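Local coordinates for nuclear hormone receptor HR38 (Drosophila melanogaster, PDB 1PDU), which probably regulates transcription as an orphan nuclear receptor and mediates an atypical ecdysteroid signalling pathway in the fly, at residues 135-145 against 194-204. Numbering follows the deposited sequence.
Sequences FSRSLHNLEID and KQHYFSRLLGK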
loop_
_atom_site.group_PDB
_atom_site.type_symbol
_atom_site.label_atom_id
_atom_site.label_comp_id
_atom_site.label_asym_id
_atom_site.label_seq_id
_atom_site.Cartn_x
_atom_site.Cartn_y
_atom_site.Cartn_z
ATOM N N PHE A 135 8.281 4.773 -8.821
ATOM C CA PHE A 135 7.941 3.373 -8.576
ATOM C C PHE A 135 6.657 3.043 -9.347
ATOM O O PHE A 135 6.498 1.958 -9.895
ATOM C CB PHE A 135 7.727 3.157 -7.080
ATOM C CG PHE A 135 7.378 1.746 -6.705
ATOM C CD1 PHE A 135 8.301 0.717 -6.863
ATOM C CD2 PHE A 135 6.129 1.447 -6.175
ATOM C CE1 PHE A 135 7.981 -0.586 -6.498
ATOM C CE2 PHE A 135 5.806 0.151 -5.808
ATOM C CZ PHE A 135 6.734 -0.866 -5.971
ATOM N N SER A 136 5.745 4.003 -9.384
ATOM C CA SER A 136 4.481 3.863 -10.086
ATOM C C SER A 136 4.720 3.499 -11.553
ATOM O O SER A 136 4.173 2.512 -12.054
ATOM C CB SER A 136 3.698 5.178 -9.991
ATOM O OG SER A 136 2.481 5.128 -10.715
ATOM N N ARG A 137 5.540 4.292 -12.236
ATOM C CA ARG A 137 5.838 4.037 -13.643
ATOM C C ARG A 137 6.470 2.658 -13.796
ATOM O O ARG A 137 6.209 1.945 -14.767
ATOM C CB ARG A 137 6.767 5.121 -14.200
ATOM C CG ARG A 137 6.149 6.514 -14.174
ATOM C CD ARG A 137 7.030 7.550 -14.872
ATOM N NE ARG A 137 8.277 7.823 -14.155
ATOM C CZ ARG A 137 8.464 8.850 -13.324
ATOM N NH1 ARG A 137 9.636 9.008 -12.720
ATOM N NH2 ARG A 137 7.487 9.724 -13.105
ATOM N N SER A 138 7.287 2.275 -12.823
ATOM C CA SER A 138 7.929 0.970 -12.857
ATOM C C SER A 138 6.864 -0.139 -12.875
ATOM O O SER A 138 6.946 -1.074 -13.678
ATOM C CB SER A 138 8.847 0.800 -11.637
ATOM O OG SER A 138 9.464 -0.486 -11.614
ATOM N N LEU A 139 5.869 -0.030 -11.992
ATOM C CA LEU A 139 4.792 -1.024 -11.914
ATOM C C LEU A 139 4.058 -1.186 -13.241
ATOM O O LEU A 139 3.841 -2.300 -13.722
ATOM C CB LEU A 139 3.765 -0.632 -10.849
ATOM C CG LEU A 139 4.172 -0.665 -9.376
ATOM C CD1 LEU A 139 3.054 -0.071 -8.534
ATOM C CD2 LEU A 139 4.478 -2.090 -8.955
ATOM N N HIS A 140 3.678 -0.056 -13.821
ATOM C CA HIS A 140 2.952 -0.040 -15.074
ATOM C C HIS A 140 3.760 -0.487 -16.291
ATOM O O HIS A 140 3.188 -0.960 -17.272
ATOM C CB HIS A 140 2.359 1.350 -15.272
ATOM C CG HIS A 140 1.456 1.764 -14.150
ATOM N ND1 HIS A 140 0.365 1.011 -13.763
ATOM C CD2 HIS A 140 1.514 2.811 -13.292
ATOM C CE1 HIS A 140 -0.208 1.577 -12.717
ATOM N NE2 HIS A 140 0.470 2.671 -12.410
ATOM N N ASN A 141 5.084 -0.346 -16.230
ATOM C CA ASN A 141 5.922 -0.786 -17.338
ATOM C C ASN A 141 5.862 -2.296 -17.390
ATOM O O ASN A 141 5.827 -2.890 -18.467
ATOM C CB ASN A 141 7.377 -0.336 -17.153
ATOM C CG ASN A 141 7.586 1.116 -17.538
ATOM O OD1 ASN A 141 7.114 1.568 -18.590
ATOM N ND2 ASN A 141 8.301 1.856 -16.695
ATOM N N LEU A 142 5.848 -2.909 -16.214
ATOM C CA LEU A 142 5.777 -4.352 -16.098
ATOM C C LEU A 142 4.364 -4.840 -16.416
ATOM O O LEU A 142 4.166 -5.998 -16.791
ATOM C CB LEU A 142 6.148 -4.773 -14.681
ATOM C CG LEU A 142 5.973 -6.254 -14.365
ATOM C CD1 LEU A 142 6.838 -7.062 -15.310
ATOM C CD2 LEU A 142 6.350 -6.535 -12.918
ATOM N N GLU A 143 3.388 -3.947 -16.273
ATOM C CA GLU A 143 1.988 -4.282 -16.514
ATOM C C GLU A 143 1.543 -5.395 -15.571
ATOM O O GLU A 143 1.861 -6.572 -15.773
ATOM C CB GLU A 143 1.768 -4.707 -17.967
ATOM C CG GLU A 143 1.898 -3.565 -18.965
ATOM C CD GLU A 143 1.789 -4.032 -20.414
ATOM O OE1 GLU A 143 1.739 -3.165 -21.318
ATOM O OE2 GLU A 143 1.760 -5.264 -20.648
ATOM N N ILE A 144 0.811 -4.995 -14.535
ATOM C CA ILE A 144 0.306 -5.915 -13.530
ATOM C C ILE A 144 -1.220 -5.844 -13.525
ATOM O O ILE A 144 -1.793 -4.778 -13.298
ATOM C CB ILE A 144 0.858 -5.536 -12.130
ATOM C CG1 ILE A 144 2.393 -5.594 -12.151
ATOM C CG2 ILE A 144 0.290 -6.467 -11.060
ATOM C CD1 ILE A 144 3.062 -5.027 -10.911
ATOM N N ASP A 145 -1.880 -6.971 -13.797
ATOM C CA ASP A 145 -3.342 -6.983 -13.792
ATOM C C ASP A 145 -3.855 -6.963 -12.348
ATOM O O ASP A 145 -3.087 -7.175 -11.401
ATOM C CB ASP A 145 -3.900 -8.201 -14.555
ATOM C CG ASP A 145 -3.337 -9.527 -14.062
ATOM O OD1 ASP A 145 -3.089 -9.685 -12.844
ATOM O OD2 ASP A 145 -3.160 -10.429 -14.905
ATOM N N LYS A 194 6.734 -12.025 -21.553
ATOM C CA LYS A 194 7.883 -11.317 -20.996
ATOM C C LYS A 194 8.893 -12.186 -20.249
ATOM O O LYS A 194 8.549 -13.235 -19.706
ATOM C CB LYS A 194 7.390 -10.204 -20.076
ATOM C CG LYS A 194 6.448 -9.232 -20.767
ATOM C CD LYS A 194 6.189 -8.015 -19.911
ATOM C CE LYS A 194 5.472 -6.940 -20.702
ATOM N NZ LYS A 194 5.404 -5.665 -19.934
ATOM N N GLN A 195 10.145 -11.727 -20.231
ATOM C CA GLN A 195 11.241 -12.420 -19.555
ATOM C C GLN A 195 10.876 -12.662 -18.090
ATOM O O GLN A 195 10.704 -11.720 -17.325
ATOM C CB GLN A 195 12.512 -11.585 -19.651
ATOM N N HIS A 196 10.790 -13.933 -17.710
ATOM C CA HIS A 196 10.397 -14.338 -16.363
ATOM C C HIS A 196 9.615 -13.262 -15.623
ATOM O O HIS A 196 10.068 -12.696 -14.628
ATOM C CB HIS A 196 11.593 -14.764 -15.518
ATOM C CG HIS A 196 11.219 -15.703 -14.412
ATOM N ND1 HIS A 196 10.065 -15.551 -13.674
ATOM C CD2 HIS A 196 11.822 -16.822 -13.943
ATOM C CE1 HIS A 196 9.970 -16.537 -12.798
ATOM N NE2 HIS A 196 11.023 -17.322 -12.940
ATOM N N TYR A 197 8.426 -12.994 -16.139
ATOM C CA TYR A 197 7.526 -12.006 -15.584
ATOM C C TYR A 197 7.343 -12.199 -14.087
ATOM O O TYR A 197 7.434 -11.252 -13.304
ATOM C CB TYR A 197 6.189 -12.119 -16.301
ATOM C CG TYR A 197 5.130 -11.188 -15.797
ATOM C CD1 TYR A 197 4.233 -11.591 -14.812
ATOM C CD2 TYR A 197 5.009 -9.905 -16.319
ATOM C CE1 TYR A 197 3.241 -10.742 -14.366
ATOM C CE2 TYR A 197 4.016 -9.045 -15.874
ATOM C CZ TYR A 197 3.139 -9.474 -14.902
ATOM O OH TYR A 197 2.151 -8.630 -14.476
ATOM N N PHE A 198 7.095 -13.438 -13.691
ATOM C CA PHE A 198 6.890 -13.756 -12.292
ATOM C C PHE A 198 7.981 -13.171 -11.399
ATOM O O PHE A 198 7.679 -12.459 -10.440
ATOM C CB PHE A 198 6.830 -15.266 -12.093
ATOM C CG PHE A 198 6.447 -15.663 -10.706
ATOM C CD1 PHE A 198 5.159 -15.440 -10.245
ATOM C CD2 PHE A 198 7.380 -16.223 -9.846
ATOM C CE1 PHE A 198 4.804 -15.767 -8.951
ATOM C CE2 PHE A 198 7.035 -16.555 -8.545
ATOM C CZ PHE A 198 5.742 -16.326 -8.096
ATOM N N SER A 199 9.242 -13.471 -11.716
ATOM C CA SER A 199 10.378 -12.982 -10.931
ATOM C C SER A 199 10.417 -11.465 -10.879
ATOM O O SER A 199 10.740 -10.882 -9.845
ATOM C CB SER A 199 11.689 -13.510 -11.509
ATOM N N ARG A 200 10.099 -10.829 -12.001
ATOM C CA ARG A 200 10.097 -9.379 -12.077
ATOM C C ARG A 200 8.979 -8.816 -11.203
ATOM O O ARG A 200 9.091 -7.716 -10.657
ATOM C CB ARG A 200 9.915 -8.940 -13.529
ATOM C CG ARG A 200 11.129 -9.239 -14.399
ATOM C CD ARG A 200 10.830 -9.080 -15.876
ATOM N NE ARG A 200 10.444 -7.718 -16.227
ATOM C CZ ARG A 200 10.045 -7.352 -17.442
ATOM N NH1 ARG A 200 9.982 -8.254 -18.417
ATOM N NH2 ARG A 200 9.712 -6.090 -17.686
ATOM N N LEU A 201 7.908 -9.589 -11.067
ATOM C CA LEU A 201 6.768 -9.188 -10.264
ATOM C C LEU A 201 7.171 -9.116 -8.797
ATOM O O LEU A 201 7.106 -8.056 -8.181
ATOM C CB LEU A 201 5.624 -10.189 -10.443
ATOM C CG LEU A 201 4.229 -9.764 -9.974
ATOM C CD1 LEU A 201 3.846 -8.438 -10.616
ATOM C CD2 LEU A 201 3.226 -10.846 -10.350
ATOM N N LEU A 202 7.596 -10.247 -8.245
ATOM C CA LEU A 202 8.010 -10.302 -6.849
ATOM C C LEU A 202 9.160 -9.343 -6.553
ATOM O O LEU A 202 9.300 -8.853 -5.425
ATOM C CB LEU A 202 8.420 -11.726 -6.484
ATOM C CG LEU A 202 7.302 -12.762 -6.614
ATOM C CD1 LEU A 202 7.808 -14.116 -6.120
ATOM C CD2 LEU A 202 6.095 -12.325 -5.801
ATOM N N GLY A 203 9.971 -9.079 -7.575
ATOM C CA GLY A 203 11.108 -8.185 -7.430
ATOM C C GLY A 203 10.694 -6.758 -7.141
ATOM O O GLY A 203 11.533 -5.898 -6.867
ATOM N N LYS A 204 9.393 -6.497 -7.209
ATOM C CA LYS A 204 8.878 -5.164 -6.931
ATOM C C LYS A 204 8.702 -4.931 -5.431
ATOM O O LYS A 204 8.685 -3.790 -4.980
ATOM C CB LYS A 204 7.547 -4.953 -7.658
ATOM C CG LYS A 204 7.722 -4.729 -9.152
ATOM C CD LYS A 204 8.606 -3.510 -9.383
ATOM C CE LYS A 204 9.100 -3.438 -10.809
ATOM N NZ LYS A 204 7.963 -3.429 -11.758
HETATM O O HOH W 1 -0.325 -9.059 -14.666
#
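The Tyr197 ring turns its edge to the chain leaving helix 128-142: the carbonyl oxygens of Leu142 and Glu143 both lie in its plane, CE2 standing 3.2 Å from Leu142 O. Across the other flat groups, Leu142 CD1 rests on one face of the Arg200 guanidinium, 3.5 Å above its plane and displaced toward the rim, while the Phe135 ring meets Lys204 O at its edge and carries Leu139 CG of its own helix on one face. These contacts belong to the all-helical nuclear receptor ligand-binding domain, where helical segments 135-142 and 197-202 run nearly antiparallel (163°), their axes approaching to 11.0 Å.

Two side chains interlock across that separation as knobs in holes. Leu142, its CG anti to the backbone N (chi1 174°), enters a hole formed by Tyr197, Arg200, Leu201 and Lys204; CD2 reaches Leu201 CD1 at 3.9 Å. Lys204 is the reciprocal knob among Phe135, Ser138, Leu139 and Leu142. Bends at chi2 (-59°) and chi4 fold its chain so that NZ makes a weak hydrogen bond to Ser138 O.

Glu143, with positive phi, is the first residue to leave helical geometry, and Ile144 beyond it sets CD1 against Leu201 CD1 at 3.5 Å. Ile144 and Leu201 also both touch Leu152 of helix 146-157, which extends this apolar patch. At the outer side, extended Lys194 gives Leu142 O a weak hydrogen bond through NZ and forms a long salt bridge to Glu143 OE2. Asp145 N-caps the next helix through OD1 to Ala148 N, and its OD2 is hydrogen-bonded to His184 NE2. Tyr197 OH points at Glu143 O, but their 2.4 Å separation is too short to take literally, leaving that bond doubtful. Water 1 links the same hydroxyl to the turn, donating to Tyr197 OH and accepting from Asp145 N at 2.7 Å.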